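Local coordinates for putative exported protein (Bordetella parapertussis, PDB 3OCJ) that is of unknown function but belongs to the AdoMet-dependent methyltransferase family, and may transfer methyl groups from S-adenosylmethionine, at residues G106-R110 and F288-R292; C120-P126 and Y188-N194; Y210-W214 and Q277-F283. Where two conformers were deposited one is given. Residue numbers count along the deposited sequence, not the author numbering.

Interaction 1. Residues G106-R110 and F288-R292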
loop_
_atom_site.group_PDB
_atom_site.type_symbol
_atom_site.label_atom_id
_atom_site.label_comp_id
_atom_site.label_asym_id
_atom_site.label_seq_id
_atom_site.Cartn_x
_atom_site.Cartn_y
_atom_site.Cartn_z
ATOM N N GLY A 106 -8.142 -7.578 -2.034
ATOM C CA GLY A 106 -8.919 -8.747 -2.412
ATOM C C GLY A 106 -8.213 -9.596 -3.455
ATOM O O GLY A 106 -8.228 -10.832 -3.381
ATOM N N HIS A 107 -7.606 -8.945 -4.446
ATOM C CA HIS A 107 -6.885 -9.695 -5.473
ATOM C C HIS A 107 -5.643 -10.389 -4.903
ATOM O O HIS A 107 -5.317 -11.509 -5.303
ATOM C CB HIS A 107 -6.532 -8.807 -6.677
ATOM C CG HIS A 107 -7.729 -8.340 -7.445
ATOM N ND1 HIS A 107 -8.641 -9.211 -8.004
ATOM C CD2 HIS A 107 -8.159 -7.093 -7.754
ATOM C CE1 HIS A 107 -9.589 -8.520 -8.611
ATOM N NE2 HIS A 107 -9.323 -7.232 -8.471
ATOM N N PHE A 108 -4.953 -9.726 -3.979
ATOM C CA PHE A 108 -3.836 -10.360 -3.281
ATOM C C PHE A 108 -4.308 -11.628 -2.574
ATOM O O PHE A 108 -3.659 -12.662 -2.644
ATOM C CB PHE A 108 -3.225 -9.406 -2.239
ATOM C CG PHE A 108 -2.116 -8.525 -2.767
ATOM C CD1 PHE A 108 -2.273 -7.779 -3.931
ATOM C CD2 PHE A 108 -0.928 -8.407 -2.068
ATOM C CE1 PHE A 108 -1.260 -6.957 -4.404
ATOM C CE2 PHE A 108 0.095 -7.598 -2.537
ATOM C CZ PHE A 108 -0.076 -6.852 -3.707
ATOM N N ARG A 109 -5.432 -11.535 -1.864
ATOM C CA ARG A 109 -5.923 -12.689 -1.133
ATOM C C ARG A 109 -6.252 -13.819 -2.101
ATOM O O ARG A 109 -5.893 -14.974 -1.856
ATOM C CB ARG A 109 -7.134 -12.310 -0.280
ATOM C CG ARG A 109 -6.759 -11.579 1.003
ATOM C CD ARG A 109 -7.993 -11.259 1.833
ATOM N NE ARG A 109 -8.730 -12.472 2.173
ATOM C CZ ARG A 109 -9.952 -12.484 2.693
ATOM N NH1 ARG A 109 -10.582 -11.343 2.935
ATOM N NH2 ARG A 109 -10.543 -13.639 2.971
ATOM N N ARG A 110 -6.941 -13.509 -3.198
ATOM C CA ARG A 110 -7.279 -14.563 -4.155
ATOM C C ARG A 110 -6.029 -15.192 -4.766
ATOM O O ARG A 110 -5.961 -16.424 -4.946
ATOM C CB ARG A 110 -8.201 -14.046 -5.273
ATOM C CG ARG A 110 -9.629 -13.758 -4.842
ATOM C CD ARG A 110 -10.559 -13.576 -6.055
ATOM N NE ARG A 110 -10.019 -12.597 -6.990
ATOM C CZ ARG A 110 -9.583 -12.867 -8.220
ATOM N NH1 ARG A 110 -9.070 -11.886 -8.956
ATOM N NH2 ARG A 110 -9.659 -14.094 -8.727
ATOM N N PHE A 288 -1.806 -9.918 -14.658
ATOM C CA PHE A 288 -2.264 -8.724 -13.960
ATOM C C PHE A 288 -3.714 -8.906 -13.525
ATOM O O PHE A 288 -4.555 -9.404 -14.287
ATOM C CB PHE A 288 -2.130 -7.479 -14.847
ATOM C CG PHE A 288 -0.706 -7.107 -15.165
ATOM C CD1 PHE A 288 0.029 -6.287 -14.318
ATOM C CD2 PHE A 288 -0.097 -7.559 -16.324
ATOM C CE1 PHE A 288 1.330 -5.938 -14.615
ATOM C CE2 PHE A 288 1.212 -7.214 -16.624
ATOM C CZ PHE A 288 1.929 -6.399 -15.757
ATOM N N GLU A 289 -4.014 -8.518 -12.295
ATOM C CA GLU A 289 -5.379 -8.501 -11.787
ATOM C C GLU A 289 -5.738 -7.055 -11.512
ATOM O O GLU A 289 -5.325 -6.471 -10.492
ATOM C CB GLU A 289 -5.513 -9.359 -10.521
ATOM C CG GLU A 289 -5.311 -10.856 -10.781
ATOM C CD GLU A 289 -6.496 -11.500 -11.502
ATOM O OE1 GLU A 289 -7.574 -10.883 -11.569
ATOM O OE2 GLU A 289 -6.346 -12.642 -11.996
ATOM N N ASP A 290 -6.475 -6.454 -12.438
ATOM C CA ASP A 290 -6.787 -5.036 -12.346
ATOM C C ASP A 290 -7.982 -4.767 -11.448
ATOM O O ASP A 290 -8.992 -5.476 -11.506
ATOM C CB ASP A 290 -7.100 -4.458 -13.725
ATOM C CG ASP A 290 -5.874 -4.312 -14.607
ATOM O OD1 ASP A 290 -4.738 -4.341 -14.095
ATOM O OD2 ASP A 290 -6.056 -4.133 -15.841
ATOM N N ASP A 291 -7.885 -3.717 -10.644
ATOM C CA ASP A 291 -9.068 -3.182 -9.987
ATOM C C ASP A 291 -9.961 -2.541 -11.055
ATOM O O ASP A 291 -9.540 -2.331 -12.202
ATOM C CB ASP A 291 -8.654 -2.145 -8.936
ATOM C CG ASP A 291 -7.850 -1.000 -9.540
ATOM O OD1 ASP A 291 -6.764 -1.279 -10.107
ATOM O OD2 ASP A 291 -8.287 0.167 -9.456
ATOM N N ARG A 292 -11.201 -2.240 -10.692
ATOM C CA ARG A 292 -12.175 -1.773 -11.663
ATOM C C ARG A 292 -11.703 -0.556 -12.457
ATOM O O ARG A 292 -11.822 -0.517 -13.675
ATOM C CB ARG A 292 -13.508 -1.466 -10.975
ATOM C CG ARG A 292 -14.228 -2.712 -10.475
ATOM C CD ARG A 292 -15.555 -2.339 -9.813
ATOM N NE ARG A 292 -16.463 -1.677 -10.751
ATOM C CZ ARG A 292 -16.555 -0.358 -10.916
ATOM N NH1 ARG A 292 -15.795 0.464 -10.200
ATOM N NH2 ARG A 292 -17.411 0.141 -11.799
HETATM O O HOH W 1 -8.652 -14.076 -11.385
#
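A turn of helix 96-115 lies against the end of the edge strand 286-289 and the loop that follows it. The backbones stay well apart: the nearest CA atoms, those of H107 and E289, are separated by 6.6 Å. H107 and R110 therefore reach across to the E289 side chain, and H107 also to the backbone of D290 and D291. The strand ends at E289, and D290 to R292 continue as loop. H107 and R110 are one helical turn apart, so both can face this strand end. The CB of E289 sits over one face of the H107 imidazole, 4.2 Å from the ring centroid, as a CH-pi contact. The ring edge lies near the CA of D291. This is the class I methyltransferase fold, where helices pack on a seven-stranded sheet, and 286-289 is an edge strand beside the antiparallel strand 298-302. R110 NH1 forms a salt bridge with E289 OE1 at 3.2 Å, though as a hydrogen bond it is weak. The same NH1 donates a much straighter bond to H107 ND1 at 2.9 Å, which ties the two helix side chains together. Water 1 makes a second link: it accepts from R110 NH2 (2.8 Å) and donates to E289 OE2 (2.8 Å). E289 OE2 also pairs with R287. The carboxylates have other partners, D290 with H271 and D291 with the backbone of L295 and F296.

Interaction 2. Residues C120-P126 and Y188-N194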
loop_
_atom_site.group_PDB
_atom_site.type_symbol
_atom_site.label_atom_id
_atom_site.label_comp_id
_atom_site.label_asym_id
_atom_site.label_seq_id
_atom_site.Cartn_x
_atom_site.Cartn_y
_atom_site.Cartn_z
ATOM N N CYS A 120 4.338 -24.937 2.097
ATOM C CA CYS A 120 5.034 -23.859 1.411
ATOM C C CYS A 120 5.512 -22.784 2.381
ATOM O O CYS A 120 4.967 -22.614 3.475
ATOM C CB CYS A 120 4.188 -23.258 0.287
ATOM S SG CYS A 120 2.797 -22.259 0.821
ATOM N N VAL A 121 6.566 -22.094 1.970
ATOM C CA VAL A 121 7.108 -20.989 2.736
ATOM C C VAL A 121 6.688 -19.699 2.040
ATOM O O VAL A 121 7.014 -19.478 0.869
ATOM C CB VAL A 121 8.635 -21.064 2.839
ATOM C CG1 VAL A 121 9.162 -19.880 3.630
ATOM C CG2 VAL A 121 9.057 -22.373 3.508
ATOM N N VAL A 122 5.926 -18.869 2.744
ATOM C CA VAL A 122 5.399 -17.640 2.163
ATOM C C VAL A 122 5.988 -16.452 2.910
ATOM O O VAL A 122 5.915 -16.373 4.140
ATOM C CB VAL A 122 3.867 -17.578 2.293
ATOM C CG1 VAL A 122 3.318 -16.369 1.553
ATOM C CG2 VAL A 122 3.241 -18.860 1.762
ATOM N N ALA A 123 6.565 -15.515 2.167
ATOM C CA ALA A 123 7.142 -14.315 2.774
ATOM C C ALA A 123 6.351 -13.075 2.390
ATOM O O ALA A 123 5.827 -12.993 1.287
ATOM C CB ALA A 123 8.586 -14.156 2.338
ATOM N N SER A 124 6.284 -12.100 3.292
ATOM C CA SER A 124 5.731 -10.796 2.973
ATOM C C SER A 124 6.789 -9.735 3.274
ATOM O O SER A 124 7.366 -9.732 4.366
ATOM C CB SER A 124 4.458 -10.530 3.780
ATOM O OG SER A 124 3.925 -9.244 3.479
ATOM N N VAL A 125 7.028 -8.839 2.314
ATOM C CA VAL A 125 8.124 -7.875 2.397
ATOM C C VAL A 125 7.687 -6.593 1.693
ATOM O O VAL A 125 7.567 -6.585 0.469
ATOM C CB VAL A 125 9.389 -8.401 1.658
ATOM C CG1 VAL A 125 10.574 -7.444 1.865
ATOM C CG2 VAL A 125 9.738 -9.842 2.085
ATOM N N PRO A 126 7.428 -5.502 2.441
ATOM C CA PRO A 126 7.440 -5.366 3.901
ATOM C C PRO A 126 6.151 -5.935 4.471
ATOM O O PRO A 126 5.068 -5.689 3.918
ATOM C CB PRO A 126 7.483 -3.851 4.093
ATOM C CG PRO A 126 6.705 -3.317 2.920
ATOM C CD PRO A 126 6.968 -4.265 1.775
ATOM N N TYR A 188 11.981 -18.826 -0.331
ATOM C CA TYR A 188 10.521 -18.732 -0.291
ATOM C C TYR A 188 9.845 -19.312 -1.529
ATOM O O TYR A 188 10.328 -19.150 -2.651
ATOM C CB TYR A 188 10.066 -17.270 -0.125
ATOM C CG TYR A 188 10.901 -16.467 0.842
ATOM C CD1 TYR A 188 11.136 -16.924 2.134
ATOM C CD2 TYR A 188 11.439 -15.240 0.464
ATOM C CE1 TYR A 188 11.905 -16.189 3.019
ATOM C CE2 TYR A 188 12.205 -14.498 1.344
ATOM C CZ TYR A 188 12.429 -14.979 2.611
ATOM O OH TYR A 188 13.195 -14.230 3.481
ATOM N N ASP A 189 8.694 -19.942 -1.324
ATOM C CA ASP A 189 7.885 -20.413 -2.444
ATOM C C ASP A 189 7.026 -19.298 -3.020
ATOM O O ASP A 189 6.725 -19.270 -4.219
ATOM C CB ASP A 189 6.993 -21.557 -1.981
ATOM C CG ASP A 189 7.792 -22.755 -1.553
ATOM O OD1 ASP A 189 8.376 -23.417 -2.439
ATOM O OD2 ASP A 189 7.860 -23.016 -0.338
ATOM N N LEU A 190 6.617 -18.394 -2.142
ATOM C CA LEU A 190 5.715 -17.308 -2.487
ATOM C C LEU A 190 6.185 -16.062 -1.759
ATOM O O LEU A 190 6.562 -16.136 -0.586
ATOM C CB LEU A 190 4.303 -17.645 -2.017
ATOM C CG LEU A 190 3.263 -18.112 -3.024
ATOM C CD1 LEU A 190 2.005 -18.520 -2.273
ATOM C CD2 LEU A 190 2.965 -16.994 -4.014
ATOM N N LEU A 191 6.182 -14.921 -2.437
ATOM C CA LEU A 191 6.562 -13.662 -1.794
ATOM C C LEU A 191 5.538 -12.616 -2.196
ATOM O O LEU A 191 5.209 -12.482 -3.377
ATOM C CB LEU A 191 7.979 -13.230 -2.210
ATOM C CG LEU A 191 8.575 -12.035 -1.444
ATOM C CD1 LEU A 191 10.106 -12.073 -1.382
ATOM C CD2 LEU A 191 8.105 -10.691 -2.008
ATOM N N THR A 192 5.000 -11.908 -1.214
ATOM C CA THR A 192 4.078 -10.826 -1.491
ATOM C C THR A 192 4.663 -9.482 -1.015
ATOM O O THR A 192 5.334 -9.412 0.022
ATOM C CB THR A 192 2.698 -11.113 -0.871
ATOM O OG1 THR A 192 1.782 -10.070 -1.221
ATOM C CG2 THR A 192 2.804 -11.247 0.641
ATOM N N SER A 193 4.418 -8.433 -1.795
ATOM C CA SER A 193 4.946 -7.109 -1.503
ATOM C C SER A 193 3.963 -6.027 -1.915
ATOM O O SER A 193 3.514 -5.992 -3.060
ATOM C CB SER A 193 6.273 -6.890 -2.237
ATOM O OG SER A 193 6.818 -5.610 -1.926
ATOM N N ASN A 194 3.647 -5.143 -0.977
ATOM C CA ASN A 194 2.825 -3.975 -1.275
ATOM C C ASN A 194 3.377 -2.774 -0.529
ATOM O O ASN A 194 3.743 -2.882 0.634
ATOM C CB ASN A 194 1.374 -4.237 -0.853
ATOM C CG ASN A 194 0.465 -3.043 -1.095
ATOM O OD1 ASN A 194 -0.015 -2.403 -0.149
ATOM N ND2 ASN A 194 0.227 -2.732 -2.347
HETATM O O HOH W 2 3.821 -6.483 1.651
#
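At C120 the CA lies 3.4 Å from D189 OD2. V121 N donates to D189 OD2 at 2.8 Å, so a side chain stands in for a backbone acceptor. V121 O receives two donors, D189 N at 2.8 Å and L190 N at 3.2 Å, where strand 188-192 is broken at D189. From V122 the register is regular and parallel, V122 with L190, A123 with L191 and S124 with T192. The strand axes are 4.6 Å apart and cross at -16°. V122 and L190 share a face and touch through V122 CG1 and L190 CB (3.9 Å). A123 N donates to L190 O, and A123 O accepts from T192 N, each at 2.8 Å. The A123 CB points to the other face and lies over the Y188 ring, 3.5 Å from the centroid. S124 returns to the V122 face, where its CB meets T192 CG2 at 3.6 Å; its hydroxyl bonds to E132. V125 N closes the ladder on T192 O at 2.9 Å, and V125 O accepts from S193 OG at 2.7 Å. P126 follows a cis peptide bond; water 2 joins its O (2.7 Å) to N194 N (3.0 Å). N194 also touches a bound palmitic acid. These are adjacent central parallel strands of a Rossmann-like methyltransferase sheet; in relatives, the end of the first strand borders the AdoMet site.

Interaction 3. Residues Y210-W214 and Q277-F283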
loop_
_atom_site.group_PDB
_atom_site.type_symbol
_atom_site.label_atom_id
_atom_site.label_comp_id
_atom_site.label_asym_id
_atom_site.label_seq_id
_atom_site.Cartn_x
_atom_site.Cartn_y
_atom_site.Cartn_z
ATOM N N TYR A 210 12.924 -5.812 -7.382
ATOM C CA TYR A 210 12.328 -6.994 -8.005
ATOM C C TYR A 210 13.355 -8.109 -8.189
ATOM O O TYR A 210 13.030 -9.285 -8.042
ATOM C CB TYR A 210 11.685 -6.649 -9.348
ATOM C CG TYR A 210 10.482 -5.721 -9.281
ATOM C CD1 TYR A 210 9.777 -5.521 -8.095
ATOM C CD2 TYR A 210 10.055 -5.050 -10.425
ATOM C CE1 TYR A 210 8.662 -4.683 -8.062
ATOM C CE2 TYR A 210 8.960 -4.202 -10.400
ATOM C CZ TYR A 210 8.267 -4.025 -9.224
ATOM O OH TYR A 210 7.176 -3.193 -9.190
ATOM N N ARG A 211 14.592 -7.742 -8.512
ATOM C CA ARG A 211 15.648 -8.737 -8.655
ATOM C C ARG A 211 15.937 -9.434 -7.327
ATOM O O ARG A 211 16.162 -10.647 -7.293
ATOM C CB ARG A 211 16.925 -8.118 -9.218
ATOM C CG ARG A 211 17.757 -9.124 -9.985
ATOM C CD ARG A 211 19.062 -8.530 -10.476
ATOM N NE ARG A 211 18.881 -7.329 -11.291
ATOM C CZ ARG A 211 18.675 -7.330 -12.605
ATOM N NH1 ARG A 211 18.602 -8.474 -13.273
ATOM N NH2 ARG A 211 18.547 -6.181 -13.247
ATOM N N ARG A 212 15.924 -8.674 -6.231
ATOM C CA ARG A 212 16.110 -9.287 -4.916
ATOM C C ARG A 212 14.956 -10.223 -4.583
ATOM O O ARG A 212 15.166 -11.302 -4.035
ATOM C CB ARG A 212 16.296 -8.211 -3.846
ATOM C CG ARG A 212 17.630 -7.494 -4.012
ATOM C CD ARG A 212 17.813 -6.331 -3.068
ATOM N NE ARG A 212 19.113 -5.707 -3.310
ATOM C CZ ARG A 212 20.229 -6.028 -2.668
ATOM N NH1 ARG A 212 20.210 -6.957 -1.723
ATOM N NH2 ARG A 212 21.366 -5.415 -2.969
ATOM N N PHE A 213 13.738 -9.833 -4.947
ATOM C CA PHE A 213 12.601 -10.741 -4.786
ATOM C C PHE A 213 12.819 -12.031 -5.593
ATOM O O PHE A 213 12.604 -13.129 -5.099
ATOM C CB PHE A 213 11.302 -10.083 -5.250
ATOM C CG PHE A 213 10.843 -8.925 -4.400
ATOM C CD1 PHE A 213 11.299 -8.748 -3.106
ATOM C CD2 PHE A 213 9.910 -8.023 -4.908
ATOM C CE1 PHE A 213 10.842 -7.668 -2.337
ATOM C CE2 PHE A 213 9.444 -6.958 -4.147
ATOM C CZ PHE A 213 9.913 -6.779 -2.862
ATOM N N TRP A 214 13.242 -11.897 -6.843
ATOM C CA TRP A 214 13.470 -13.068 -7.686
ATOM C C TRP A 214 14.525 -13.980 -7.067
ATOM O O TRP A 214 14.359 -15.197 -7.004
ATOM C CB TRP A 214 13.912 -12.610 -9.068
ATOM C CG TRP A 214 13.996 -13.689 -10.107
ATOM C CD1 TRP A 214 13.050 -14.004 -11.044
ATOM C CD2 TRP A 214 15.092 -14.597 -10.321
ATOM N NE1 TRP A 214 13.499 -15.046 -11.835
ATOM C CE2 TRP A 214 14.746 -15.425 -11.408
ATOM C CE3 TRP A 214 16.335 -14.782 -9.700
ATOM C CZ2 TRP A 214 15.594 -16.424 -11.887
ATOM C CZ3 TRP A 214 17.177 -15.782 -10.181
ATOM C CH2 TRP A 214 16.799 -16.586 -11.260
ATOM N N GLN A 277 10.209 -4.031 -15.998
ATOM C CA GLN A 277 11.038 -4.187 -14.802
ATOM C C GLN A 277 11.057 -5.641 -14.333
ATOM O O GLN A 277 12.107 -6.184 -13.998
ATOM C CB GLN A 277 10.523 -3.285 -13.687
ATOM C CG GLN A 277 10.602 -1.795 -13.996
ATOM C CD GLN A 277 9.913 -0.968 -12.951
ATOM O OE1 GLN A 277 8.724 -1.141 -12.696
ATOM N NE2 GLN A 277 10.660 -0.064 -12.316
ATOM N N LEU A 278 9.885 -6.268 -14.301
ATOM C CA LEU A 278 9.805 -7.631 -13.791
ATOM C C LEU A 278 10.532 -8.613 -14.710
ATOM O O LEU A 278 11.177 -9.556 -14.234
ATOM C CB LEU A 278 8.346 -8.051 -13.578
ATOM C CG LEU A 278 7.640 -7.397 -12.384
ATOM C CD1 LEU A 278 6.137 -7.608 -12.515
ATOM C CD2 LEU A 278 8.151 -7.970 -11.064
ATOM N N GLU A 279 10.405 -8.410 -16.021
ATOM C CA GLU A 279 11.098 -9.270 -16.981
ATOM C C GLU A 279 12.615 -9.102 -16.878
ATOM O O GLU A 279 13.354 -10.089 -16.925
ATOM C CB GLU A 279 10.575 -9.026 -18.400
ATOM C CG GLU A 279 9.163 -9.589 -18.576
ATOM C CD GLU A 279 8.557 -9.357 -19.949
ATOM O OE1 GLU A 279 9.110 -8.565 -20.738
ATOM O OE2 GLU A 279 7.501 -9.970 -20.214
ATOM N N GLU A 280 13.078 -7.868 -16.711
ATOM C CA GLU A 280 14.507 -7.623 -16.516
ATOM C C GLU A 280 15.008 -8.355 -15.271
ATOM O O GLU A 280 16.110 -8.910 -15.267
ATOM C CB GLU A 280 14.802 -6.121 -16.415
ATOM C CG GLU A 280 16.209 -5.777 -15.919
ATOM C CD GLU A 280 17.315 -6.368 -16.779
ATOM O OE1 GLU A 280 17.088 -6.625 -17.986
ATOM O OE2 GLU A 280 18.427 -6.566 -16.239
ATOM N N ALA A 281 14.190 -8.353 -14.217
ATOM C CA ALA A 281 14.520 -9.058 -12.980
ATOM C C ALA A 281 14.469 -10.580 -13.077
ATOM O O ALA A 281 14.888 -11.261 -12.139
ATOM C CB ALA A 281 13.617 -8.580 -11.859
ATOM N N GLY A 282 13.944 -11.114 -14.182
ATOM C CA GLY A 282 13.956 -12.554 -14.421
ATOM C C GLY A 282 12.608 -13.261 -14.374
ATOM O O GLY A 282 12.530 -14.491 -14.530
ATOM N N PHE A 283 11.545 -12.497 -14.142
ATOM C CA PHE A 283 10.204 -13.072 -14.062
ATOM C C PHE A 283 9.585 -13.372 -15.422
ATOM O O PHE A 283 9.893 -12.725 -16.423
ATOM C CB PHE A 283 9.275 -12.169 -13.246
ATOM C CG PHE A 283 9.610 -12.133 -11.788
ATOM C CD1 PHE A 283 9.199 -13.162 -10.949
ATOM C CD2 PHE A 283 10.350 -11.088 -11.254
ATOM C CE1 PHE A 283 9.510 -13.137 -9.596
ATOM C CE2 PHE A 283 10.670 -11.058 -9.903
ATOM C CZ PHE A 283 10.255 -12.081 -9.073
HETATM O O HOH W 3 6.589 -1.372 -11.072
#
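Helix 203-216 packs against the C-terminal end of helix 271-280, with R211 and A281 closest at 4.5 Å between CA atoms. R211 NH2 donates to E280 OE2 at 3.0 Å in a salt bridge, and E208 is its second acidic partner. R211 NH1 reaches E280 O at 3.2 Å, a weak bond. Helix 271-280 ends in a Schellman motif: F283 N bonds to L278 O and G282 N to E279 O, both at 3.0 Å, with G282 at positive phi. This turn leaves G282 O facing W214 NE1, a weak bond of 2.9 Å. A CB on G282 would clash with that NE1. Water 3 bridges Y210 OH and Q277 OE1, 2.7 Å from each, and donates to Q277. Y210 OH also bonds to N197, while Q277 NE2 donates to D203 O. Apolar contacts fill the space between. L278 CD2 lies over the Y210 ring, A281 CB packs on Y210 CB at 3.7 Å, and W214 points its edge at the F283 face.

Interaction 2 is buried within the sheet and relies mainly on backbone hydrogen bonds. Interaction 3 is also buried, but joins two helices through apolar and aromatic packing, with its salt bridge at a more open edge. Interaction 1 is a surface contact, small, and mixes a CH-pi contact with a salt bridge and a water link. Interactions 1 and 2 touch through F108, whose CE2 is 3.3 Å from T192 OG1; helix 96-115 leads into strand 121-124. Interactions 2 and 3 meet at F213, whose CZ lies 3.4 Å from S193 OG, and strand 188-192 is followed by helix 203-216. Interactions 1 and 3 do not touch, yet helix 271-280 precedes strand 286-289.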